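Local coordinates for protein EvdO1 (Micromonospora carbonacea, PDB 4XBZ) that is probably a metal-dependent oxygenase of the phytanoyl-CoA dioxygenase family, with a role in oxidative cyclization during orthosomycin biosynthesis, at residues Ile108-Val111 and Val112-Arg116; Ile278-Lys281 and Gln282-Leu285. All coordinates share one frame; numbering follows the deposited sequence.

Contact 1. Residues Ile108-Val111 and Val112-Arg116; sequences IEYV and VDKAR
The ammonium group of Lys114 is gripped by three oxygens. Within the turn, NZ bonds to Glu109 O at 2.8 Å. NZ lies in the plane of that carbonyl, with a C=O...N angle of 154°. A weak bond goes to Tyr110 O, 3.5 Å from NZ, and Asp91 OD2 adds a salt bridge. The Lys114 chain runs back over the turn to reach these oxygens. It is extended as far as CE and bends only at the last torsion (chi4 54°), which tips NZ onto Glu109 O. On the way CG passes 3.3 Å from Tyr110 O, and the side chain crosses that of Ile108 obliquely, CD lying 3.9 Å from Ile108 CG2. NZ also sits 3.6 Å from Tyr110 CB and comes up at the edge of the ring, near its plane. The lysine charge would probably draw electron density toward both carbonyl oxygens.

Tyr110 is the N-cap residue and has left-handed backbone angles, where strand gives way to helix. Tyr110 O receives weak bonds from Asp113 N and Lys114 N, each at 3.2 Å. Val111 O likewise receives weak bonds from Lys114 N and Ala115 N. This is a single short helical turn, 111-114, in which these four backbone bonds are all bent and weak.

Strand 105-109 feeds this turn from the larger sheet of the double-stranded beta-helix fold. Strand 139-147 lies alongside and offers Asp144 OD1 to Val112 N. Helix 66-86 meets Ile108 and Lys114 through Leu79, and helix 116-121 packs on Val111 and Val112 through Ile118.

Contact 2. Residues Ile278-Lys281 and Gln282-Leu285; sequences IGLK and QQVL
Gln282 sets its CG anti to its own carbonyl carbon (chi1 -76°) and then runs extended, which lays its amide alongside Ile278. Both side chains point the same way. Gln282 OE1 is 4.1 Å from Ile278 CG2 and 3.6 Å from Gly279 CA. Lys281 starts from the same first torsion, but its chain then bends at chi2, chi3 and chi4. This brings CE alongside Val284, 3.7 Å from its CG2, while NZ bonds to Tyr277 OH. These pairs ride on a regular alpha helix, 275-293. Each carbonyl takes the N-H four residues on, from Gln282 N to Ile278 O at 3.0 Å through to Leu285 N to Lys281 O at 2.8 Å. The Gln282 amide is held at both ends by the later chain: OE1 takes His314 N, and NE2 gives to Leu312 O and Tyr306 OH. A leucine in its place would probably leave these three groups without their mates in a buried spot. Gln283 crosses Leu280 on another side of the helix, NE2 lying 4.0 Å from Leu280 CD2, and its OE1 bonds to Ile321 N.

How the contacts relate
Contact 2 is fully buried, and contact 1 is only partly so. Their centres lie 15 Å apart and their nearest atoms about 5 Å, without touching. Contact 1 is a junction of strand and short helix at the larger sheet, whereas contact 2 is one regular helix outside it. Both reach strand 139-147, and both are hydrogen-bonded to the C-terminal part of the chain: contact 1 to Leu324 and His328, contact 2 to Leu312 and Ile321. The chemistry differs. In 108-116 the backbone bonds of the turn are weak and bent, and a charged lysine bridges backbone carbonyls to an acidic side chain. In 278-285 the backbone bonds are sound, and neutral amides handle the polar links to later residues.

Contact 1. Residues Ile108-Val111 and Val112-Arg116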
loop_
_atom_site.group_PDB
_atom_site.type_symbol
_atom_site.label_atom_id
_atom_site.label_comp_id
_atom_site.label_asym_id
_atom_site.label_seq_id
_atom_site.Cartn_x
_atom_site.Cartn_y
_atom_site.Cartn_z
ATOM N N ILE A 108 -6.391 -9.649 26.350
ATOM C CA ILE A 108 -5.353 -10.663 26.528
ATOM C C ILE A 108 -4.310 -10.547 25.391
ATOM O O ILE A 108 -4.668 -10.549 24.220
ATOM C CB ILE A 108 -5.981 -12.085 26.577
ATOM C CG1 ILE A 108 -6.898 -12.208 27.793
ATOM C CG2 ILE A 108 -4.921 -13.165 26.627
ATOM C CD1 ILE A 108 -7.910 -13.303 27.681
ATOM N N GLU A 109 -3.025 -10.432 25.741
ATOM C CA GLU A 109 -1.959 -10.332 24.731
ATOM C C GLU A 109 -1.348 -11.677 24.384
ATOM O O GLU A 109 -1.286 -12.584 25.228
ATOM C CB GLU A 109 -0.831 -9.408 25.192
ATOM C CG GLU A 109 -1.248 -7.978 25.485
ATOM C CD GLU A 109 -1.305 -7.085 24.262
ATOM O OE1 GLU A 109 -0.882 -7.495 23.157
ATOM O OE2 GLU A 109 -1.779 -5.946 24.429
ATOM N N TYR A 110 -0.863 -11.768 23.145
ATOM C CA TYR A 110 -0.141 -12.933 22.631
ATOM C C TYR A 110 -1.064 -14.144 22.610
ATOM O O TYR A 110 -0.702 -15.238 23.051
ATOM C CB TYR A 110 1.129 -13.201 23.454
ATOM C CG TYR A 110 1.922 -11.943 23.693
ATOM C CD1 TYR A 110 2.505 -11.261 22.625
ATOM C CD2 TYR A 110 2.059 -11.411 24.971
ATOM C CE1 TYR A 110 3.218 -10.084 22.824
ATOM C CE2 TYR A 110 2.772 -10.235 25.189
ATOM C CZ TYR A 110 3.348 -9.571 24.102
ATOM O OH TYR A 110 4.058 -8.403 24.288
ATOM N N VAL A 111 -2.266 -13.924 22.080
ATOM C CA VAL A 111 -3.277 -14.967 21.984
ATOM C C VAL A 111 -2.900 -15.966 20.905
ATOM O O VAL A 111 -3.424 -17.074 20.875
ATOM C CB VAL A 111 -4.666 -14.383 21.675
ATOM C CG1 VAL A 111 -5.102 -13.427 22.784
ATOM C CG2 VAL A 111 -4.635 -13.666 20.345
ATOM N N VAL A 112 -1.998 -15.570 20.012
ATOM C CA VAL A 112 -1.512 -16.476 18.979
ATOM C C VAL A 112 -0.612 -17.556 19.604
ATOM O O VAL A 112 -0.611 -18.710 19.185
ATOM C CB VAL A 112 -0.752 -15.698 17.870
ATOM C CG1 VAL A 112 0.392 -16.524 17.289
ATOM C CG2 VAL A 112 -1.723 -15.220 16.788
ATOM N N ASP A 113 0.140 -17.178 20.622
ATOM C CA ASP A 113 0.948 -18.138 21.368
ATOM C C ASP A 113 0.065 -19.009 22.279
ATOM O O ASP A 113 0.377 -20.172 22.543
ATOM C CB ASP A 113 2.003 -17.398 22.191
ATOM C CG ASP A 113 3.002 -18.330 22.859
ATOM O OD1 ASP A 113 3.475 -19.283 22.203
ATOM O OD2 ASP A 113 3.324 -18.093 24.044
ATOM N N LYS A 114 -1.053 -18.448 22.736
ATOM C CA LYS A 114 -1.818 -19.087 23.806
ATOM C C LYS A 114 -2.820 -20.113 23.294
ATOM O O LYS A 114 -3.242 -20.985 24.030
ATOM C CB LYS A 114 -2.531 -18.024 24.655
ATOM C CG LYS A 114 -1.577 -17.189 25.507
ATOM C CD LYS A 114 -2.289 -16.042 26.224
ATOM C CE LYS A 114 -1.319 -15.296 27.148
ATOM N NZ LYS A 114 -0.080 -14.806 26.445
ATOM N N ALA A 115 -3.182 -20.030 22.026
ATOM C CA ALA A 115 -4.267 -20.857 21.521
ATOM C C ALA A 115 -4.038 -21.248 20.070
ATOM O O ALA A 115 -4.012 -20.394 19.185
ATOM C CB ALA A 115 -5.592 -20.125 21.668
ATOM N N ARG A 116 -3.907 -22.548 19.836
ATOM C CA ARG A 116 -3.578 -23.075 18.521
ATOM C C ARG A 116 -4.557 -22.651 17.407
ATOM O O ARG A 116 -4.126 -22.375 16.277
ATOM C CB ARG A 116 -3.474 -24.609 18.594
ATOM C CG ARG A 116 -2.877 -25.255 17.340
ATOM C CD ARG A 116 -2.737 -26.778 17.444
ATOM N NE ARG A 116 -2.586 -27.368 16.116
ATOM C CZ ARG A 116 -1.421 -27.522 15.497
ATOM N NH1 ARG A 116 -0.306 -27.143 16.100
ATOM N NH2 ARG A 116 -1.368 -28.056 14.277
#

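Contact 2. Residues Ile278-Lys281 and Gln282-Leu285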
loop_
_atom_site.group_PDB
_atom_site.type_symbol
_atom_site.label_atom_id
_atom_site.label_comp_id
_atom_site.label_asym_id
_atom_site.label_seq_id
_atom_site.Cartn_x
_atom_site.Cartn_y
_atom_site.Cartn_z
ATOM N N ILE A 278 12.210 -8.295 13.803
ATOM C CA ILE A 278 11.743 -8.588 12.450
ATOM C C ILE A 278 11.908 -10.065 12.074
ATOM O O ILE A 278 10.956 -10.716 11.644
ATOM C CB ILE A 278 12.488 -7.712 11.405
ATOM C CG1 ILE A 278 12.297 -6.221 11.711
ATOM C CG2 ILE A 278 12.044 -8.060 9.982
ATOM C CD1 ILE A 278 12.932 -5.300 10.716
ATOM N N GLY A 279 13.117 -10.594 12.241
ATOM C CA GLY A 279 13.369 -11.984 11.912
ATOM C C GLY A 279 12.523 -12.949 12.724
ATOM O O GLY A 279 12.056 -13.960 12.200
ATOM N N LEU A 280 12.316 -12.633 14.004
ATOM C CA LEU A 280 11.564 -13.515 14.890
ATOM C C LEU A 280 10.086 -13.564 14.486
ATOM O O LEU A 280 9.476 -14.644 14.445
ATOM C CB LEU A 280 11.726 -13.072 16.352
ATOM C CG LEU A 280 13.194 -13.083 16.809
ATOM C CD1 LEU A 280 13.408 -12.390 18.157
ATOM C CD2 LEU A 280 13.733 -14.501 16.838
ATOM N N LYS A 281 9.509 -12.406 14.162
ATOM C CA LYS A 281 8.107 -12.387 13.769
ATOM C C LYS A 281 7.904 -13.017 12.398
ATOM O O LYS A 281 6.856 -13.613 12.142
ATOM C CB LYS A 281 7.546 -10.964 13.808
ATOM C CG LYS A 281 7.595 -10.346 15.189
ATOM C CD LYS A 281 7.151 -11.344 16.289
ATOM C CE LYS A 281 5.679 -11.794 16.137
ATOM N NZ LYS A 281 4.686 -10.820 16.704
ATOM N N GLN A 282 8.907 -12.917 11.527
ATOM C CA GLN A 282 8.862 -13.637 10.260
ATOM C C GLN A 282 8.779 -15.140 10.516
ATOM O O GLN A 282 8.058 -15.863 9.823
ATOM C CB GLN A 282 10.087 -13.307 9.394
ATOM C CG GLN A 282 10.021 -11.934 8.731
ATOM C CD GLN A 282 11.300 -11.564 7.997
ATOM O OE1 GLN A 282 12.405 -11.832 8.467
ATOM N NE2 GLN A 282 11.155 -10.935 6.849
ATOM N N GLN A 283 9.530 -15.598 11.513
ATOM C CA GLN A 283 9.511 -17.001 11.911
ATOM C C GLN A 283 8.136 -17.378 12.473
ATOM O O GLN A 283 7.621 -18.466 12.192
ATOM C CB GLN A 283 10.593 -17.300 12.953
ATOM C CG GLN A 283 12.051 -17.298 12.463
ATOM C CD GLN A 283 12.950 -18.055 13.436
ATOM O OE1 GLN A 283 12.766 -19.252 13.651
ATOM N NE2 GLN A 283 13.889 -17.354 14.057
ATOM N N VAL A 284 7.559 -16.482 13.274
ATOM C CA VAL A 284 6.182 -16.648 13.746
ATOM C C VAL A 284 5.219 -16.798 12.545
ATOM O O VAL A 284 4.421 -17.742 12.492
ATOM C CB VAL A 284 5.731 -15.454 14.620
ATOM C CG1 VAL A 284 4.243 -15.561 14.962
ATOM C CG2 VAL A 284 6.577 -15.354 15.865
ATOM N N LEU A 285 5.326 -15.891 11.572
ATOM C CA LEU A 285 4.446 -15.921 10.399
ATOM C C LEU A 285 4.565 -17.243 9.639
ATOM O O LEU A 285 3.556 -17.866 9.265
ATOM C CB LEU A 285 4.756 -14.758 9.455
ATOM C CG LEU A 285 3.777 -14.592 8.288
ATOM C CD1 LEU A 285 2.397 -14.319 8.824
ATOM C CD2 LEU A 285 4.189 -13.474 7.323
#